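Local coordinates for adhesion G-protein coupled receptor G6 (Danio rerio, PDB 6V55) that probably relays extracellular cues to G-protein signalling as a myelination-linked adhesion receptor with a calcium-binding, multidomain extracellular region, at residues A[591-600]-A[608-616]; A[668-678]-A[696-705]. All coordinates share one frame; numbering follows the deposited sequence.

Both contacts lie in the GAIN domain, near the C-terminal end of the extracellular region. Following the chain, helix 573-593 ends, a loop leads into strand 600-603, and a turn returns along strand 608-614; interaction 1 closes this short loop, joining helix end to strand. Nearly sixty residues later strand 671-677 takes the next place in the sheet, and after a long excursion without regular structure strand 697-701 pairs with it (interaction 2). The contacts are in series, neither nested nor crossed. They meet where Ser-613 O accepts a hydrogen bond from Ile-672 N and Ile-594 O one from Arg-671 NH2, tying the helix end and strand 608-614 to strand 671-677, in a sheet ordered 600-603, 608-614, 671-677, 697-701.

Interaction 1 of 2, residues A[591-600]-A[608-616]; sequences VQKIEFDGPS and LVVGVSALD
Val-612 packs beneath the ring of Phe-596 where helix 573-593 and the loop after it fold over strand 608-614, where the helical part of the GAIN domain meets its beta-sandwich. Apolar contacts come first. The two methyls of Val-612 divide the work: CG1 meets Val-591 CG1 and, at 3.9 Å, Ile-594 CG2, whereas CG2 lies under one face of Phe-596, off-centre toward the rim. This is a CH-pi contact, Val-612 CG2 being 3.9 Å from the ring centroid and 24° off its normal. The chi1 of Phe-596 (69°) sets CG between the backbone N and carbonyl carbon and turns the ring back over the strand. With only an alanine here, Val-612 CG2 is likely to lose its aromatic cover, leaving a gap between the loop and the strand. Two residues back along the strand from Val-612, Val-610 CG2 meets the other methyl of Val-591, CG2, at 4.0 Å. Backbone pairing follows. Ser-600 opposes Ser-613 as an antiparallel non-hydrogen-bonded pair, their CB atoms 3.7 Å apart on the sheet face turned away from the helix, beside Phe-640. Finally, Pro-599 O accepts a hydrogen bond from Ala-614 N at 3.1 Å, nearly straight (164°), and Ser-613 CA makes a CA-H...O contact with the same oxygen.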
loop_
_atom_site.group_PDB
_atom_site.type_symbol
_atom_site.label_atom_id
_atom_site.label_comp_id
_atom_site.label_asym_id
_atom_site.label_seq_id
_atom_site.Cartn_x
_atom_site.Cartn_y
_atom_site.Cartn_z
ATOM N N VAL A 591 20.766 35.243 -11.672
ATOM C CA VAL A 591 20.578 36.522 -11.009
ATOM C C VAL A 591 20.783 37.685 -11.988
ATOM O O VAL A 591 20.110 38.723 -11.886
ATOM C CB VAL A 591 21.517 36.548 -9.777
ATOM C CG1 VAL A 591 21.536 37.868 -9.097
ATOM C CG2 VAL A 591 21.012 35.537 -8.761
ATOM N N GLN A 592 21.661 37.523 -12.974
ATOM C CA GLN A 592 21.830 38.564 -13.985
ATOM C C GLN A 592 20.610 38.677 -14.893
ATOM O O GLN A 592 20.250 39.783 -15.306
ATOM C CB GLN A 592 23.071 38.277 -14.830
ATOM C CG GLN A 592 24.370 38.260 -14.047
ATOM C CD GLN A 592 24.754 39.631 -13.535
ATOM O OE1 GLN A 592 24.472 40.651 -14.183
ATOM N NE2 GLN A 592 25.392 39.673 -12.363
ATOM N N LYS A 593 19.927 37.566 -15.151
ATOM C CA LYS A 593 18.912 37.495 -16.187
ATOM C C LYS A 593 17.503 37.611 -15.660
ATOM O O LYS A 593 16.562 37.554 -16.463
ATOM C CB LYS A 593 19.007 36.166 -16.939
ATOM C CG LYS A 593 20.233 36.011 -17.780
ATOM C CD LYS A 593 19.889 35.544 -19.154
ATOM C CE LYS A 593 19.146 34.258 -19.109
ATOM N NZ LYS A 593 19.754 33.333 -20.085
ATOM N N ILE A 594 17.320 37.689 -14.350
ATOM C CA ILE A 594 15.977 37.575 -13.796
ATOM C C ILE A 594 15.213 38.867 -14.067
ATOM O O ILE A 594 15.770 39.970 -13.969
ATOM C CB ILE A 594 16.022 37.205 -12.301
ATOM C CG1 ILE A 594 14.634 37.109 -11.737
ATOM C CG2 ILE A 594 16.782 38.194 -11.442
ATOM C CD1 ILE A 594 14.611 36.228 -10.638
ATOM N N GLU A 595 13.985 38.726 -14.566
ATOM C CA GLU A 595 13.087 39.850 -14.776
ATOM C C GLU A 595 12.163 39.958 -13.569
ATOM O O GLU A 595 11.574 38.957 -13.152
ATOM C CB GLU A 595 12.291 39.664 -16.069
ATOM C CG GLU A 595 13.129 39.714 -17.354
ATOM C CD GLU A 595 12.736 38.634 -18.368
ATOM O OE1 GLU A 595 13.648 37.952 -18.903
ATOM O OE2 GLU A 595 11.519 38.453 -18.620
ATOM N N PHE A 596 12.055 41.155 -12.996
ATOM C CA PHE A 596 11.166 41.372 -11.857
ATOM C C PHE A 596 10.522 42.749 -11.973
ATOM O O PHE A 596 10.963 43.593 -12.760
ATOM C CB PHE A 596 11.903 41.194 -10.517
ATOM C CG PHE A 596 12.930 42.252 -10.212
ATOM C CD1 PHE A 596 14.203 42.216 -10.804
ATOM C CD2 PHE A 596 12.652 43.248 -9.277
ATOM C CE1 PHE A 596 15.161 43.182 -10.509
ATOM C CE2 PHE A 596 13.607 44.226 -8.963
ATOM C CZ PHE A 596 14.864 44.188 -9.577
ATOM N N ASP A 597 9.459 42.972 -11.189
ATOM C CA ASP A 597 8.603 44.146 -11.379
ATOM C C ASP A 597 8.673 45.173 -10.269
ATOM O O ASP A 597 8.677 46.377 -10.557
ATOM C CB ASP A 597 7.145 43.731 -11.574
ATOM C CG ASP A 597 6.882 43.282 -12.994
ATOM O OD1 ASP A 597 6.854 44.149 -13.900
ATOM O OD2 ASP A 597 6.748 42.059 -13.214
ATOM N N GLY A 598 8.746 44.763 -9.012
ATOM C CA GLY A 598 8.785 45.733 -7.941
ATOM C C GLY A 598 10.125 46.414 -7.745
ATOM O O GLY A 598 11.017 46.381 -8.604
ATOM N N PRO A 599 10.297 47.050 -6.587
ATOM C CA PRO A 599 11.614 47.613 -6.265
ATOM C C PRO A 599 12.651 46.564 -5.892
ATOM O O PRO A 599 13.853 46.855 -6.000
ATOM C CB PRO A 599 11.315 48.546 -5.094
ATOM C CG PRO A 599 10.125 47.965 -4.442
ATOM C CD PRO A 599 9.313 47.285 -5.521
ATOM N N SER A 600 12.231 45.366 -5.465
ATOM C CA SER A 600 13.149 44.264 -5.187
ATOM C C SER A 600 12.417 42.932 -5.291
ATOM O O SER A 600 11.188 42.871 -5.202
ATOM C CB SER A 600 13.796 44.390 -3.799
ATOM O OG SER A 600 12.877 44.070 -2.794
ATOM N N LEU A 608 19.773 28.596 0.562
ATOM C CA LEU A 608 20.156 29.576 -0.449
ATOM C C LEU A 608 19.057 30.613 -0.599
ATOM O O LEU A 608 17.920 30.269 -0.934
ATOM C CB LEU A 608 20.395 28.914 -1.804
ATOM C CG LEU A 608 20.784 29.891 -2.916
ATOM C CD1 LEU A 608 22.135 30.503 -2.658
ATOM C CD2 LEU A 608 20.746 29.249 -4.283
ATOM N N VAL A 609 19.398 31.880 -0.388
ATOM C CA VAL A 609 18.495 32.977 -0.710
ATOM C C VAL A 609 19.224 33.927 -1.649
ATOM O O VAL A 609 20.409 34.222 -1.440
ATOM C CB VAL A 609 17.973 33.679 0.560
ATOM C CG1 VAL A 609 19.091 34.066 1.530
ATOM C CG2 VAL A 609 17.117 34.845 0.212
ATOM N N VAL A 610 18.569 34.294 -2.760
ATOM C CA VAL A 610 19.152 35.251 -3.697
ATOM C C VAL A 610 18.167 36.396 -3.851
ATOM O O VAL A 610 16.950 36.228 -3.710
ATOM C CB VAL A 610 19.542 34.655 -5.085
ATOM C CG1 VAL A 610 20.462 33.429 -4.937
ATOM C CG2 VAL A 610 18.341 34.336 -5.975
ATOM N N GLY A 611 18.705 37.579 -4.082
ATOM C CA GLY A 611 17.875 38.769 -4.144
ATOM C C GLY A 611 18.421 39.743 -5.155
ATOM O O GLY A 611 19.633 39.828 -5.377
ATOM N N VAL A 612 17.514 40.460 -5.796
ATOM C CA VAL A 612 17.862 41.560 -6.675
ATOM C C VAL A 612 17.077 42.754 -6.175
ATOM O O VAL A 612 15.984 42.598 -5.621
ATOM C CB VAL A 612 17.534 41.268 -8.147
ATOM C CG1 VAL A 612 18.602 40.404 -8.744
ATOM C CG2 VAL A 612 16.208 40.548 -8.249
ATOM N N SER A 613 17.665 43.943 -6.318
ATOM C CA SER A 613 16.975 45.201 -6.065
ATOM C C SER A 613 17.508 46.244 -7.032
ATOM O O SER A 613 18.664 46.174 -7.462
ATOM C CB SER A 613 17.157 45.696 -4.630
ATOM O OG SER A 613 18.446 46.247 -4.443
ATOM N N ALA A 614 16.665 47.225 -7.346
ATOM C CA ALA A 614 16.997 48.207 -8.367
ATOM C C ALA A 614 17.914 49.296 -7.807
ATOM O O ALA A 614 17.743 49.747 -6.669
ATOM C CB ALA A 614 15.713 48.814 -8.929
ATOM N N LEU A 615 18.894 49.713 -8.616
ATOM C CA LEU A 615 19.873 50.735 -8.244
ATOM C C LEU A 615 19.694 51.934 -9.164
ATOM O O LEU A 615 19.853 51.813 -10.386
ATOM C CB LEU A 615 21.317 50.214 -8.336
ATOM C CG LEU A 615 22.549 50.911 -7.688
ATOM C CD1 LEU A 615 23.767 50.012 -7.684
ATOM C CD2 LEU A 615 23.035 52.205 -8.348
ATOM N N ASP A 616 19.474 53.102 -8.565
ATOM C CA ASP A 616 19.492 54.364 -9.290
ATOM C C ASP A 616 20.907 54.940 -9.278
ATOM O O ASP A 616 21.421 55.317 -8.220
ATOM C CB ASP A 616 18.508 55.349 -8.671
ATOM C CG ASP A 616 18.162 56.478 -9.609
ATOM O OD1 ASP A 616 18.551 56.408 -10.798
ATOM O OD2 ASP A 616 17.486 57.428 -9.164
#

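Interaction 2 of 2, residues A[668-678]-A[696-705]; sequences KVSRINFMFFG and YVVASSVGNF. With NAG (2-acetamido-2-deoxy-beta-D-glucopyranose), chain L.
Asn-673 and Ser-701 grip each other through side chain and backbone: the amide ND2 donates to Ser-701 OG at 2.7 Å, with the hydroxyl close to the amide plane, while Asn-673 N donates to Ser-701 O at 2.9 Å. The chi1 of Ser-701 (74°) brings OG round to meet ND2. On the other sheet face Ser-700 OG donates to Asn-673 O at 2.8 Å, almost in line with the carbonyl (178°); the bond to that oxygen from Ser-701 N is long and weak. Regular pairing follows at Met-675 and Ala-699, linked by two backbone bonds, and Phe-677 N donates to Val-697 O. Beside Ser-700, Phe-674 CZ meets Val-698 CG2 at 3.6 Å. At the far end Phe-676 CZ sits 3.5 Å above the plane of the Tyr-696 ring, the two planes inclined at 37°, while the carbonyls of Phe-677 and Gly-678 approach that ring's edge. At the opposite end Val-669 CG2 touches the edge of Phe-705, and a water joins Lys-668 O to Asn-704 N, next to the N-acetylglucosamine carried on Asn-704 ND2. Farther out, helix 573-593 packs on Asn-673 and Met-675, and strand 623-628 on Phe-674 and Phe-676. Val-698 and Ala-699 also pair antiparallel with a strand of the bound peptide, another chain, which extends the sheet, consistent with the tethered agonist held in the beta-sandwich of cleaved GAIN domains.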
loop_
_atom_site.group_PDB
_atom_site.type_symbol
_atom_site.label_atom_id
_atom_site.label_comp_id
_atom_site.label_asym_id
_atom_site.label_seq_id
_atom_site.Cartn_x
_atom_site.Cartn_y
_atom_site.Cartn_z
ATOM N N LYS A 668 25.507 50.497 -17.676
ATOM C CA LYS A 668 25.209 49.081 -17.534
ATOM C C LYS A 668 24.922 48.683 -16.085
ATOM O O LYS A 668 24.871 47.485 -15.780
ATOM C CB LYS A 668 26.366 48.247 -18.106
ATOM C CG LYS A 668 26.671 48.602 -19.562
ATOM C CD LYS A 668 27.976 48.001 -20.057
ATOM C CE LYS A 668 28.359 48.529 -21.454
ATOM N NZ LYS A 668 29.633 47.943 -21.994
ATOM N N VAL A 669 24.741 49.653 -15.190
ATOM C CA VAL A 669 24.490 49.395 -13.777
ATOM C C VAL A 669 23.021 49.702 -13.501
ATOM O O VAL A 669 22.598 50.866 -13.476
ATOM C CB VAL A 669 25.426 50.211 -12.877
ATOM C CG1 VAL A 669 25.075 50.008 -11.413
ATOM C CG2 VAL A 669 26.869 49.806 -13.124
ATOM N N SER A 670 22.245 48.644 -13.310
ATOM C CA SER A 670 20.817 48.732 -13.055
ATOM C C SER A 670 20.423 48.247 -11.677
ATOM O O SER A 670 19.402 48.699 -11.146
ATOM C CB SER A 670 20.026 47.875 -14.067
ATOM O OG SER A 670 20.306 48.194 -15.418
ATOM N N ARG A 671 21.176 47.304 -11.110
ATOM C CA ARG A 671 20.677 46.475 -10.031
ATOM C C ARG A 671 21.745 46.317 -8.975
ATOM O O ARG A 671 22.917 46.546 -9.227
ATOM C CB ARG A 671 20.280 45.076 -10.507
ATOM C CG ARG A 671 19.047 45.010 -11.346
ATOM C CD ARG A 671 19.302 44.166 -12.555
ATOM N NE ARG A 671 18.059 43.861 -13.264
ATOM C CZ ARG A 671 17.514 42.648 -13.370
ATOM N NH1 ARG A 671 18.098 41.588 -12.823
ATOM N NH2 ARG A 671 16.384 42.496 -14.039
ATOM N N ILE A 672 21.320 45.903 -7.784
ATOM C CA ILE A 672 22.197 45.293 -6.790
ATOM C C ILE A 672 21.776 43.843 -6.659
ATOM O O ILE A 672 20.581 43.553 -6.590
ATOM C CB ILE A 672 22.117 45.993 -5.424
ATOM C CG1 ILE A 672 22.096 47.504 -5.617
ATOM C CG2 ILE A 672 23.287 45.553 -4.532
ATOM C CD1 ILE A 672 22.274 48.320 -4.361
ATOM N N ASN A 673 22.745 42.943 -6.651
ATOM C CA ASN A 673 22.522 41.516 -6.487
ATOM C C ASN A 673 23.015 41.083 -5.116
ATOM O O ASN A 673 24.007 41.603 -4.609
ATOM C CB ASN A 673 23.272 40.736 -7.568
ATOM C CG ASN A 673 22.911 41.197 -8.972
ATOM O OD1 ASN A 673 21.760 41.503 -9.241
ATOM N ND2 ASN A 673 23.898 41.266 -9.864
ATOM N N PHE A 674 22.346 40.110 -4.519
ATOM C CA PHE A 674 22.781 39.642 -3.210
ATOM C C PHE A 674 22.452 38.162 -3.130
ATOM O O PHE A 674 21.334 37.770 -3.460
ATOM C CB PHE A 674 22.077 40.440 -2.104
ATOM C CG PHE A 674 22.582 40.175 -0.708
ATOM C CD1 PHE A 674 22.049 39.136 0.062
ATOM C CD2 PHE A 674 23.519 41.014 -0.127
ATOM C CE1 PHE A 674 22.485 38.894 1.354
ATOM C CE2 PHE A 674 23.962 40.783 1.185
ATOM C CZ PHE A 674 23.428 39.723 1.923
ATOM N N MET A 675 23.423 37.345 -2.714
ATOM C CA MET A 675 23.218 35.918 -2.460
ATOM C C MET A 675 23.790 35.558 -1.096
ATOM O O MET A 675 24.871 36.030 -0.723
ATOM C CB MET A 675 23.895 35.032 -3.519
ATOM C CG MET A 675 23.627 35.445 -4.945
ATOM S SD MET A 675 24.478 34.489 -6.182
ATOM C CE MET A 675 25.083 35.866 -7.163
ATOM N N PHE A 676 23.071 34.727 -0.351
ATOM C CA PHE A 676 23.562 34.194 0.914
ATOM C C PHE A 676 23.576 32.678 0.801
ATOM O O PHE A 676 22.535 32.065 0.534
ATOM C CB PHE A 676 22.687 34.661 2.083
ATOM C CG PHE A 676 23.053 34.049 3.406
ATOM C CD1 PHE A 676 22.317 32.976 3.929
ATOM C CD2 PHE A 676 24.113 34.556 4.136
ATOM C CE1 PHE A 676 22.661 32.409 5.144
ATOM C CE2 PHE A 676 24.460 34.006 5.361
ATOM C CZ PHE A 676 23.741 32.926 5.863
ATOM N N PHE A 677 24.743 32.072 1.006
ATOM C CA PHE A 677 24.881 30.620 0.948
ATOM C C PHE A 677 24.919 30.087 2.377
ATOM O O PHE A 677 25.885 30.313 3.110
ATOM C CB PHE A 677 26.131 30.219 0.171
ATOM C CG PHE A 677 26.013 30.412 -1.318
ATOM C CD1 PHE A 677 26.281 31.650 -1.902
ATOM C CD2 PHE A 677 25.644 29.348 -2.140
ATOM C CE1 PHE A 677 26.177 31.830 -3.274
ATOM C CE2 PHE A 677 25.544 29.515 -3.526
ATOM C CZ PHE A 677 25.817 30.759 -4.086
ATOM N N GLY A 678 23.853 29.403 2.786
ATOM C CA GLY A 678 23.830 28.826 4.117
ATOM C C GLY A 678 24.762 27.647 4.291
ATOM O O GLY A 678 25.191 27.373 5.415
ATOM N N TYR A 696 29.765 31.568 6.536
ATOM C CA TYR A 696 28.849 31.520 5.413
ATOM C C TYR A 696 29.507 32.206 4.225
ATOM O O TYR A 696 30.499 32.921 4.369
ATOM C CB TYR A 696 27.529 32.192 5.771
ATOM C CG TYR A 696 26.838 31.494 6.907
ATOM C CD1 TYR A 696 26.098 30.340 6.677
ATOM C CD2 TYR A 696 26.942 31.963 8.220
ATOM C CE1 TYR A 696 25.463 29.673 7.720
ATOM C CE2 TYR A 696 26.310 31.297 9.274
ATOM C CZ TYR A 696 25.572 30.156 9.005
ATOM O OH TYR A 696 24.944 29.474 10.015
ATOM N N VAL A 697 28.977 31.979 3.032
ATOM C CA VAL A 697 29.468 32.689 1.857
ATOM C C VAL A 697 28.393 33.659 1.414
ATOM O O VAL A 697 27.245 33.260 1.171
ATOM C CB VAL A 697 29.850 31.738 0.724
ATOM C CG1 VAL A 697 30.496 32.538 -0.382
ATOM C CG2 VAL A 697 30.807 30.699 1.252
ATOM N N VAL A 698 28.755 34.932 1.326
ATOM C CA VAL A 698 27.853 35.961 0.841
ATOM C C VAL A 698 28.432 36.521 -0.453
ATOM O O VAL A 698 29.653 36.671 -0.590
ATOM C CB VAL A 698 27.614 37.051 1.916
ATOM C CG1 VAL A 698 28.901 37.761 2.376
ATOM C CG2 VAL A 698 26.565 38.041 1.487
ATOM N N ALA A 699 27.565 36.730 -1.442
ATOM C CA ALA A 699 27.977 37.357 -2.686
ATOM C C ALA A 699 27.199 38.642 -2.950
ATOM O O ALA A 699 26.070 38.820 -2.470
ATOM C CB ALA A 699 27.828 36.407 -3.875
ATOM N N SER A 700 27.824 39.543 -3.712
ATOM C CA SER A 700 27.156 40.751 -4.173
ATOM C C SER A 700 27.813 41.234 -5.449
ATOM O O SER A 700 28.996 40.976 -5.677
ATOM C CB SER A 700 27.196 41.866 -3.133
ATOM O OG SER A 700 26.239 42.862 -3.454
ATOM N N SER A 701 27.032 41.939 -6.273
ATOM C CA SER A 701 27.523 42.563 -7.502
ATOM C C SER A 701 26.507 43.610 -7.922
ATOM O O SER A 701 25.403 43.683 -7.377
ATOM C CB SER A 701 27.724 41.554 -8.643
ATOM O OG SER A 701 26.470 41.155 -9.186
ATOM N N VAL A 702 26.879 44.407 -8.921
ATOM C CA VAL A 702 25.967 45.393 -9.472
ATOM C C VAL A 702 25.739 45.193 -10.958
ATOM O O VAL A 702 25.172 46.065 -11.612
ATOM C CB VAL A 702 26.451 46.824 -9.204
ATOM C CG1 VAL A 702 26.242 47.185 -7.760
ATOM C CG2 VAL A 702 27.896 46.898 -9.557
ATOM N N GLY A 703 26.184 44.075 -11.513
ATOM C CA GLY A 703 25.883 43.791 -12.899
ATOM C C GLY A 703 26.758 42.661 -13.390
ATOM O O GLY A 703 27.378 41.952 -12.599
ATOM N N ASN A 704 26.858 42.571 -14.718
ATOM C CA ASN A 704 27.652 41.554 -15.400
ATOM C C ASN A 704 29.176 41.805 -15.353
ATOM O O ASN A 704 29.923 41.120 -16.056
ATOM C CB ASN A 704 27.179 41.443 -16.852
ATOM C CG ASN A 704 27.358 40.050 -17.403
ATOM O OD1 ASN A 704 27.722 39.142 -16.652
ATOM N ND2 ASN A 704 27.132 39.866 -18.709
ATOM N N PHE A 705 29.664 42.730 -14.529
ATOM C CA PHE A 705 31.066 43.122 -14.496
ATOM C C PHE A 705 31.464 43.415 -13.056
ATOM O O PHE A 705 30.621 43.764 -12.223
ATOM C CB PHE A 705 31.322 44.349 -15.404
ATOM C CG PHE A 705 30.912 45.658 -14.794
ATOM C CD1 PHE A 705 29.563 45.969 -14.614
ATOM C CD2 PHE A 705 31.878 46.580 -14.409
ATOM C CE1 PHE A 705 29.177 47.157 -14.051
ATOM C CE2 PHE A 705 31.514 47.786 -13.847
ATOM C CZ PHE A 705 30.152 48.080 -13.667
HETATM C C1 NAG L . 27.291 38.539 -19.282
HETATM C C2 NAG L . 26.022 38.049 -19.994
HETATM C C3 NAG L . 26.197 36.592 -20.429
HETATM C C4 NAG L . 27.437 36.436 -21.309
HETATM C C5 NAG L . 28.683 37.007 -20.615
HETATM C C6 NAG L . 29.894 37.044 -21.524
HETATM C C7 NAG L . 23.679 38.667 -19.586
HETATM C C8 NAG L . 22.597 38.788 -18.559
HETATM N N2 NAG L . 24.852 38.202 -19.142
HETATM O O3 NAG L . 25.033 36.155 -21.126
HETATM O O4 NAG L . 27.654 35.061 -21.603
HETATM O O5 NAG L . 28.454 38.360 -20.168
HETATM O O6 NAG L . 30.809 38.066 -21.146
HETATM O O7 NAG L . 23.498 38.973 -20.765
HETATM O O HOH W 1 25.590 44.556 -16.242
#